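Local coordinates for N-acetylmuramoyl-L-alanine amidase domain-containing protein SAOUHSC_02979 (Staphylococcus aureus, PDB 5T1Q) that probably acts as a secreted amidase on cell-wall peptidoglycan, its chain here joining a glucosaminidase-family domain to a C-terminal CHAP domain, at residues Ala82-Ala87 with Lys150-Leu155. Residues are numbered along the deposited sequence; the frame is centred on the assembly and turned at random.
Sequences ASVMIA and KDYSDL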
# COMPACT_ATOMS: atom_id res chain seq x y z
N ALA A 82 -10.03 -4.68 -18.40
CA ALA A 82 -8.70 -5.18 -18.11
C ALA A 82 -7.94 -4.18 -17.22
O ALA A 82 -7.13 -4.56 -16.37
CB ALA A 82 -7.94 -5.42 -19.41
N SER A 83 -8.21 -2.90 -17.44
CA SER A 83 -7.59 -1.83 -16.66
C SER A 83 -7.92 -1.93 -15.18
O SER A 83 -7.04 -1.76 -14.33
CB SER A 83 -8.04 -0.48 -17.21
OG SER A 83 -9.44 -0.47 -17.35
N VAL A 84 -9.18 -2.20 -14.87
CA VAL A 84 -9.60 -2.35 -13.48
C VAL A 84 -8.93 -3.60 -12.92
O VAL A 84 -8.37 -3.57 -11.82
CB VAL A 84 -11.14 -2.40 -13.34
CG1 VAL A 84 -11.57 -2.71 -11.91
CG2 VAL A 84 -11.76 -1.09 -13.80
N MSE A 85 -8.92 -4.68 -13.69
CA MSE A 85 -8.32 -5.94 -13.26
C MSE A 85 -6.83 -5.82 -12.99
O MSE A 85 -6.33 -6.33 -11.99
CB MSE A 85 -8.63 -7.00 -14.33
CG MSE A 85 -8.03 -8.37 -14.03
SE MSE A 85 -8.70 -9.64 -15.39
CE MSE A 85 -7.89 -11.29 -14.69
N ILE A 86 -6.11 -5.15 -13.89
CA ILE A 86 -4.67 -4.98 -13.74
C ILE A 86 -4.36 -4.06 -12.54
O ILE A 86 -3.41 -4.30 -11.80
CB ILE A 86 -4.02 -4.43 -15.03
CG1 ILE A 86 -4.16 -5.45 -16.16
CG2 ILE A 86 -2.54 -4.15 -14.78
CD1 ILE A 86 -3.76 -4.93 -17.52
N ALA A 87 -5.17 -3.02 -12.38
CA ALA A 87 -5.00 -2.08 -11.29
C ALA A 87 -5.23 -2.76 -9.95
O ALA A 87 -4.47 -2.52 -9.01
CB ALA A 87 -5.94 -0.91 -11.46
N LYS A 150 -8.01 -16.20 -13.50
CA LYS A 150 -9.28 -16.87 -13.84
C LYS A 150 -10.27 -16.73 -12.67
O LYS A 150 -11.45 -16.42 -12.88
CB LYS A 150 -9.00 -18.36 -14.14
CG LYS A 150 -10.19 -19.28 -14.45
CD LYS A 150 -10.94 -18.89 -15.72
CE LYS A 150 -11.60 -20.09 -16.38
NZ LYS A 150 -12.54 -20.85 -15.51
N ASP A 151 -9.78 -16.91 -11.44
CA ASP A 151 -10.64 -16.87 -10.27
C ASP A 151 -11.19 -15.45 -10.01
O ASP A 151 -12.31 -15.28 -9.51
CB ASP A 151 -9.92 -17.43 -9.05
CG ASP A 151 -10.88 -17.85 -7.94
OD1 ASP A 151 -12.00 -18.31 -8.26
OD2 ASP A 151 -10.51 -17.75 -6.75
N TYR A 152 -10.40 -14.43 -10.35
CA TYR A 152 -10.86 -13.04 -10.22
C TYR A 152 -12.03 -12.81 -11.16
O TYR A 152 -13.04 -12.25 -10.76
CB TYR A 152 -9.74 -12.05 -10.56
CG TYR A 152 -10.23 -10.62 -10.72
CD1 TYR A 152 -10.39 -9.79 -9.61
CD2 TYR A 152 -10.56 -10.11 -11.98
CE1 TYR A 152 -10.85 -8.49 -9.76
CE2 TYR A 152 -11.02 -8.82 -12.13
CZ TYR A 152 -11.16 -8.01 -11.02
OH TYR A 152 -11.61 -6.72 -11.16
N SER A 153 -11.86 -13.22 -12.42
CA SER A 153 -12.91 -13.05 -13.43
C SER A 153 -14.17 -13.81 -13.03
O SER A 153 -15.27 -13.32 -13.25
CB SER A 153 -12.43 -13.52 -14.80
OG SER A 153 -12.13 -14.90 -14.79
N ASP A 154 -14.01 -14.99 -12.44
CA ASP A 154 -15.15 -15.78 -11.97
C ASP A 154 -15.88 -15.09 -10.83
O ASP A 154 -17.11 -15.17 -10.75
CB ASP A 154 -14.71 -17.19 -11.54
CG ASP A 154 -14.36 -18.09 -12.73
OD1 ASP A 154 -14.48 -17.64 -13.89
OD2 ASP A 154 -13.96 -19.26 -12.51
N LEU A 155 -15.14 -14.41 -9.96
CA LEU A 155 -15.75 -13.69 -8.84
C LEU A 155 -16.60 -12.53 -9.33
O LEU A 155 -17.74 -12.36 -8.90
CB LEU A 155 -14.69 -13.17 -7.87
CG LEU A 155 -15.20 -12.44 -6.62
CD1 LEU A 155 -16.09 -13.34 -5.78
CD2 LEU A 155 -14.03 -11.94 -5.80
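The ring of Y152 meets M85 along its CD2-CE2 side, in an oblique approach, while F109 from a loop stacks against the same ring. M85 is selenomethionine here, and its CG comes closest, 3.6 Å from Y152 CE2. The selenium follows at 5.0 Å from the ring centroid, with M85 SE lying 63° off the ring normal, a Met-aromatic contact; beyond it the terminal methyl M85 CE ends 4.0 Å from Y152 CD2. Every torsion of M85 is close to 180°, which keeps the chain extended, so that CG, SE and CE pass along the CD2-CE2 side of the ring, and Y152 reaches back the other way, CG anti to its own N (chi1 168°), so that the two side chains run past one another in opposite directions. At the far end of the tyrosine the hydroxyl reaches helix 82-93: Y152 OH stands 4.0 Å from M85 CA and 4.1 Å from V84 CG1. That buried OH is hydrogen-bonded to OE1 of Q88, one turn on from V84, so a polar tie to helix 82-93 accompanies the apolar contact. On the tyrosine's own helix, K150 O accepts from both S153 OG and D154 N. Both helices belong to the glucosaminidase-family part of the chain, where I74 of helix 58-78 touches M85 and S153 alike, helix 178-185 packs on V84, and D151 salt-bridges R140 at the end of strand 131-140.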